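Local coordinates for SusD superfamily protein (Parabacteroides distasonis, PDB 3OTN) that probably binds glycans or other nutrients at the bacterial outer membrane, at residues C42-L48 with L77-W82; L71-R75 with F463-L467. All blocks are in the same frame, centred on the assembly; numbering follows the deposited sequence.

Interaction 1: C42-L48 with L77-W82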
loop_
_atom_site.group_PDB
_atom_site.type_symbol
_atom_site.label_atom_id
_atom_site.label_comp_id
_atom_site.label_asym_id
_atom_site.label_seq_id
_atom_site.Cartn_x
_atom_site.Cartn_y
_atom_site.Cartn_z
ATOM N N CYS A 42 16.987 0.802 -2.433
ATOM C CA CYS A 42 15.961 -0.094 -3.020
ATOM C C CYS A 42 15.057 -0.603 -1.893
ATOM O O CYS A 42 15.520 -0.992 -0.827
ATOM C CB CYS A 42 16.621 -1.289 -3.734
ATOM S SG CYS A 42 17.545 -0.786 -5.215
ATOM N N ASN A 43 13.771 -0.614 -2.147
ATOM C CA ASN A 43 12.770 -0.975 -1.138
ATOM C C ASN A 43 11.599 -1.504 -1.892
ATOM O O ASN A 43 11.323 -1.010 -2.989
ATOM C CB ASN A 43 12.408 0.267 -0.317
ATOM C CG ASN A 43 11.408 -0.026 0.831
ATOM O OD1 ASN A 43 10.278 -0.422 0.593
ATOM N ND2 ASN A 43 11.847 0.176 2.085
ATOM N N THR A 44 10.894 -2.471 -1.287
ATOM C CA THR A 44 9.732 -3.105 -1.883
ATOM C C THR A 44 8.644 -2.104 -2.310
ATOM O O THR A 44 7.917 -2.359 -3.298
ATOM C CB THR A 44 9.113 -4.181 -0.959
ATOM O OG1 THR A 44 8.969 -3.626 0.364
ATOM C CG2 THR A 44 9.967 -5.444 -0.931
ATOM N N ILE A 45 8.527 -0.982 -1.596
ATOM C CA ILE A 45 7.516 0.026 -1.944
ATOM C C ILE A 45 7.689 0.631 -3.324
ATOM O O ILE A 45 6.716 1.120 -3.910
ATOM C CB ILE A 45 7.387 1.191 -0.928
ATOM C CG1 ILE A 45 8.611 2.126 -0.933
ATOM C CG2 ILE A 45 7.044 0.656 0.477
ATOM C CD1 ILE A 45 8.415 3.345 0.011
ATOM N N LEU A 46 8.910 0.575 -3.858
ATOM C CA LEU A 46 9.183 1.166 -5.152
ATOM C C LEU A 46 8.494 0.456 -6.301
ATOM O O LEU A 46 8.183 1.123 -7.299
ATOM C CB LEU A 46 10.692 1.269 -5.424
ATOM C CG LEU A 46 11.562 2.085 -4.485
ATOM C CD1 LEU A 46 13.016 1.907 -4.824
ATOM C CD2 LEU A 46 11.187 3.595 -4.459
ATOM N N LEU A 47 8.259 -0.858 -6.179
ATOM C CA LEU A 47 7.606 -1.640 -7.244
ATOM C C LEU A 47 6.260 -1.051 -7.620
ATOM O O LEU A 47 5.897 -1.010 -8.805
ATOM C CB LEU A 47 7.389 -3.118 -6.830
ATOM C CG LEU A 47 6.802 -4.067 -7.912
ATOM C CD1 LEU A 47 7.726 -4.200 -9.138
ATOM C CD2 LEU A 47 6.491 -5.470 -7.350
ATOM N N LEU A 48 5.530 -0.612 -6.598
ATOM C CA LEU A 48 4.176 -0.092 -6.753
ATOM C C LEU A 48 4.119 1.398 -7.055
ATOM O O LEU A 48 3.042 1.924 -7.268
ATOM C CB LEU A 48 3.346 -0.418 -5.517
ATOM C CG LEU A 48 3.296 -1.890 -5.064
ATOM C CD1 LEU A 48 2.479 -2.007 -3.789
ATOM C CD2 LEU A 48 2.745 -2.806 -6.137
ATOM N N LEU A 77 14.260 -5.806 -10.410
ATOM C CA LEU A 77 14.253 -5.745 -8.967
ATOM C C LEU A 77 12.856 -5.829 -8.358
ATOM O O LEU A 77 11.829 -5.673 -9.044
ATOM C CB LEU A 77 14.961 -4.459 -8.512
ATOM C CG LEU A 77 16.441 -4.303 -8.880
ATOM C CD1 LEU A 77 16.962 -2.969 -8.408
ATOM C CD2 LEU A 77 17.267 -5.460 -8.307
ATOM N N TYR A 78 12.837 -6.068 -7.045
ATOM C CA TYR A 78 11.641 -6.066 -6.182
ATOM C C TYR A 78 10.738 -7.269 -6.298
ATOM O O TYR A 78 10.213 -7.734 -5.290
ATOM C CB TYR A 78 10.824 -4.765 -6.330
ATOM C CG TYR A 78 11.694 -3.556 -6.488
ATOM C CD1 TYR A 78 12.632 -3.251 -5.523
ATOM C CD2 TYR A 78 11.649 -2.758 -7.641
ATOM C CE1 TYR A 78 13.492 -2.189 -5.661
ATOM C CE2 TYR A 78 12.528 -1.643 -7.790
ATOM C CZ TYR A 78 13.445 -1.375 -6.776
ATOM O OH TYR A 78 14.351 -0.316 -6.845
ATOM N N ILE A 79 10.482 -7.742 -7.520
ATOM C CA ILE A 79 9.547 -8.814 -7.739
ATOM C C ILE A 79 9.942 -10.107 -6.961
ATOM O O ILE A 79 9.071 -10.806 -6.459
ATOM C CB ILE A 79 9.274 -9.099 -9.260
ATOM C CG1 ILE A 79 10.558 -9.518 -9.990
ATOM C CG2 ILE A 79 8.582 -7.872 -9.944
ATOM C CD1 ILE A 79 10.374 -9.797 -11.449
ATOM N N GLU A 80 11.231 -10.415 -6.849
ATOM C CA GLU A 80 11.675 -11.585 -6.075
ATOM C C GLU A 80 11.292 -11.468 -4.611
ATOM O O GLU A 80 10.847 -12.436 -4.001
ATOM C CB GLU A 80 13.200 -11.771 -6.157
ATOM C CG GLU A 80 13.624 -12.487 -7.374
ATOM C CD GLU A 80 15.123 -12.516 -7.554
ATOM O OE1 GLU A 80 15.734 -11.437 -7.773
ATOM O OE2 GLU A 80 15.661 -13.635 -7.531
ATOM N N ASP A 81 11.501 -10.278 -4.049
ATOM C CA ASP A 81 11.253 -10.028 -2.619
ATOM C C ASP A 81 9.762 -10.162 -2.321
ATOM O O ASP A 81 9.371 -10.761 -1.327
ATOM C CB ASP A 81 11.746 -8.624 -2.231
ATOM C CG ASP A 81 13.203 -8.396 -2.637
ATOM O OD1 ASP A 81 14.077 -8.748 -1.841
ATOM O OD2 ASP A 81 13.464 -7.957 -3.779
ATOM N N TRP A 82 8.952 -9.600 -3.210
ATOM C CA TRP A 82 7.520 -9.645 -3.051
ATOM C C TRP A 82 7.007 -11.070 -3.132
ATOM O O TRP A 82 6.214 -11.462 -2.287
ATOM C CB TRP A 82 6.785 -8.775 -4.063
ATOM C CG TRP A 82 6.681 -7.339 -3.705
ATOM C CD1 TRP A 82 7.470 -6.317 -4.152
ATOM C CD2 TRP A 82 5.695 -6.746 -2.873
ATOM N NE1 TRP A 82 7.051 -5.118 -3.624
ATOM C CE2 TRP A 82 5.960 -5.356 -2.829
ATOM C CE3 TRP A 82 4.627 -7.248 -2.142
ATOM C CZ2 TRP A 82 5.167 -4.462 -2.099
ATOM C CZ3 TRP A 82 3.848 -6.358 -1.391
ATOM C CH2 TRP A 82 4.112 -4.976 -1.405
#
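Leu47 carries CG anti to its backbone N (chi1 -176°), which sends both methyls across to Trp82 and Ile79, while Trp82 holds its indole anti to its own carbonyl carbon (chi1 -83°) and turns NE1 back to the turn at 44-47. There NE1 donates to Thr44 O at 2.9 Å, with the oxygen close to the indole plane and an N-H...O angle of 153°. The same oxygen accepts from Leu47 N on the other face of its carbonyl plane, so two donors grip it. The contact thus packs the turn after strand 42-43 against the first turn of helix 79-100. Thr44 CG2 lies over the five-membered ring of Trp82 as a CH-pi contact, 4.3 Å from its centroid; Leu47 CD2 comes within 3.5 Å of Trp82 CD1, and Leu48 CD1 reaches the six-membered ring at CZ2. An alanine in place of Trp82 is likely to cost Thr44 O its indole donor and to open a gap beside Leu47 and Leu48. Tyr78, at the N-cap position of the helix, has its ring between Leu46 CB over one face and Leu77 CB over the centre of the other. Cys42 CB stands at the ring edge, 3.8 Å from Tyr78 CE1. Tyr78 OH lies 3.3 Å from Leu46 CD1 and is hydrogen-bonded to Ser62 O. Asn43 OD1 takes Ile45 N on a lone pair at 2.9 Å, an Asx turn. Thr44 OG1 bonds to Val32 O and Lys35 N, and Ile132 of helix 108-133 packs on Leu47, Leu48 and Trp82. The chemistry is mostly apolar and buried, with the indole N-H and the phenol hydroxyl each meeting a backbone carbonyl, which is likely to restrict how either ring can turn.

Interaction 2: L71-R75 with F463-L467. With EDO (1,2-ethanediol), chain L.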
loop_
_atom_site.group_PDB
_atom_site.type_symbol
_atom_site.label_atom_id
_atom_site.label_comp_id
_atom_site.label_asym_id
_atom_site.label_seq_id
_atom_site.Cartn_x
_atom_site.Cartn_y
_atom_site.Cartn_z
ATOM N N LEU A 71 11.000 -1.752 -20.054
ATOM C CA LEU A 71 11.839 -2.931 -20.248
ATOM C C LEU A 71 11.911 -3.807 -18.996
ATOM O O LEU A 71 12.844 -4.567 -18.833
ATOM C CB LEU A 71 13.265 -2.510 -20.610
ATOM C CG LEU A 71 13.436 -1.706 -21.889
ATOM C CD1 LEU A 71 14.934 -1.457 -22.099
ATOM C CD2 LEU A 71 12.807 -2.462 -23.060
ATOM N N VAL A 72 10.930 -3.688 -18.127
ATOM C CA VAL A 72 10.762 -4.580 -17.001
ATOM C C VAL A 72 10.779 -6.042 -17.509
ATOM O O VAL A 72 10.199 -6.362 -18.576
ATOM C CB VAL A 72 9.478 -4.221 -16.221
ATOM C CG1 VAL A 72 9.134 -5.272 -15.146
ATOM C CG2 VAL A 72 9.658 -2.847 -15.547
ATOM N N SER A 73 11.509 -6.887 -16.783
ATOM C CA SER A 73 11.732 -8.290 -17.183
ATOM C C SER A 73 11.661 -9.188 -15.960
ATOM O O SER A 73 11.514 -8.703 -14.812
ATOM C CB SER A 73 13.105 -8.452 -17.855
ATOM O OG SER A 73 14.159 -8.448 -16.903
ATOM N N ASP A 74 11.795 -10.495 -16.198
ATOM C CA ASP A 74 11.825 -11.458 -15.094
ATOM C C ASP A 74 13.067 -11.303 -14.195
ATOM O O ASP A 74 13.122 -11.898 -13.144
ATOM C CB ASP A 74 11.685 -12.901 -15.618
ATOM C CG ASP A 74 12.715 -13.267 -16.643
ATOM O OD1 ASP A 74 13.695 -12.493 -16.851
ATOM O OD2 ASP A 74 12.517 -14.338 -17.266
ATOM N N ARG A 75 14.055 -10.525 -14.631
ATOM C CA ARG A 75 15.229 -10.169 -13.820
ATOM C C ARG A 75 15.108 -8.806 -13.102
ATOM O O ARG A 75 16.024 -8.422 -12.383
ATOM C CB ARG A 75 16.480 -10.134 -14.691
ATOM C CG ARG A 75 16.944 -11.480 -15.128
ATOM C CD ARG A 75 18.090 -11.330 -16.126
ATOM N NE ARG A 75 18.515 -12.633 -16.593
ATOM C CZ ARG A 75 19.306 -13.467 -15.922
ATOM N NH1 ARG A 75 19.828 -13.136 -14.740
ATOM N NH2 ARG A 75 19.623 -14.626 -16.475
ATOM N N PHE A 463 3.092 -7.623 -13.355
ATOM C CA PHE A 463 4.530 -7.759 -13.245
ATOM C C PHE A 463 4.904 -9.196 -13.535
ATOM O O PHE A 463 4.078 -10.095 -13.389
ATOM C CB PHE A 463 5.052 -7.313 -11.866
ATOM C CG PHE A 463 5.054 -5.821 -11.696
ATOM C CD1 PHE A 463 5.948 -5.028 -12.425
ATOM C CD2 PHE A 463 4.182 -5.203 -10.840
ATOM C CE1 PHE A 463 5.941 -3.664 -12.302
ATOM C CE2 PHE A 463 4.191 -3.808 -10.713
ATOM C CZ PHE A 463 5.059 -3.064 -11.420
ATOM N N PRO A 464 6.163 -9.423 -13.943
ATOM C CA PRO A 464 6.566 -10.775 -14.294
ATOM C C PRO A 464 6.747 -11.664 -13.074
ATOM O O PRO A 464 7.084 -11.177 -11.969
ATOM C CB PRO A 464 7.949 -10.580 -14.967
ATOM C CG PRO A 464 8.244 -9.166 -14.941
ATOM C CD PRO A 464 7.266 -8.457 -14.091
ATOM N N ILE A 465 6.592 -12.955 -13.291
ATOM C CA ILE A 465 6.976 -13.946 -12.302
ATOM C C ILE A 465 8.503 -13.911 -12.343
ATOM O O ILE A 465 9.061 -13.914 -13.416
ATOM C CB ILE A 465 6.467 -15.344 -12.652
ATOM C CG1 ILE A 465 4.947 -15.348 -12.939
ATOM C CG2 ILE A 465 6.818 -16.329 -11.542
ATOM C CD1 ILE A 465 4.066 -14.651 -11.886
ATOM N N PRO A 466 9.179 -13.840 -11.180
ATOM C CA PRO A 466 10.655 -13.784 -11.149
ATOM C C PRO A 466 11.343 -14.961 -11.795
ATOM O O PRO A 466 10.930 -16.106 -11.593
ATOM C CB PRO A 466 10.974 -13.813 -9.650
ATOM C CG PRO A 466 9.822 -13.317 -8.990
ATOM C CD PRO A 466 8.617 -13.695 -9.824
ATOM N N LEU A 467 12.413 -14.675 -12.525
ATOM C CA LEU A 467 13.186 -15.677 -13.184
ATOM C C LEU A 467 13.649 -16.729 -12.191
ATOM O O LEU A 467 13.558 -17.897 -12.502
ATOM C CB LEU A 467 14.413 -15.078 -13.879
ATOM C CG LEU A 467 15.277 -16.073 -14.674
ATOM C CD1 LEU A 467 14.450 -16.825 -15.713
ATOM C CD2 LEU A 467 16.475 -15.336 -15.336
HETATM C C1 EDO L . 8.172 -5.771 -21.054
HETATM O O1 EDO L . 8.727 -4.827 -20.146
HETATM C C2 EDO L . 8.798 -5.558 -22.413
HETATM O O2 EDO L . 8.284 -4.325 -22.898
#
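Leu467 lays its CD2 methyl over one face of the Arg75 guanidinium, 3.4 Å from Arg75 CZ and offset toward the rim of the flat group. The two side chains run alongside each other and point the same way, though Arg75 is exposed and its position may owe something to crystal contacts. The contact ties an early loop, between helices 64-68 and 79-100, to a late one nearly 390 residues on, beside the N-cap of helix 467-472. Pro466 holds that N-cap position, and Leu467 N donates to Asp74 O at 2.9 Å, nearly straight at 169° but tilted from the carbonyl plane. The other methyl of Leu467, CD1, turns to the carboxylate and lies 3.5 Å from Asp74 OD2. The leucine's chi1 of -177° swings CG away from the backbone N, and the two branches part over Asp74 and Arg75. Toward the start of both segments, Val72 and Pro464 cross at about a right angle, Val72 CG1 resting 3.8 Å from Pro464 CD and also standing at the edge of the Phe463 ring. Pro464 CG presses on the backbone of the other loop, 3.3 Å from Ser73 O. Phe463 continues inward, where its ring meets that of Trp425 and touches Phe67 of helix 64-68. Polar ties to the C-terminal tail also hold 463-467: Phe463 O accepts from Asn479 ND2, and Ile465 N donates to Gln478 OE1. The loop 71-75 keeps its bend through an ST turn, Ser73 OG accepting from Arg75 N. A 1,2-ethanediol, probably from the crystallisation liquor, donates from O1 to Val72 O at 2.6 Å.

In the fold
Interactions 1 and 2 are neighbours, their centres about 11 Å apart. Interaction 1 is the deeper, its centre about 12 Å from that of the chain, and rests on aromatic rings and leucines; interaction 2, about 21 Å out, is only partly buried and mixes prolines with charged side chains. Each has one hydrogen bond across its segments, from an indole in the first and a backbone N-H in the second. They meet directly: Leu47 O lies 3.4 Å from Phe463 CZ, and Ile79 packs on Pro464 and Pro466. Phe67 of helix 64-68 and Ile132 of helix 108-133 touch both contacts, and the start of helix 79-100 faces both the turn at 44-47 and the 463-467 loop.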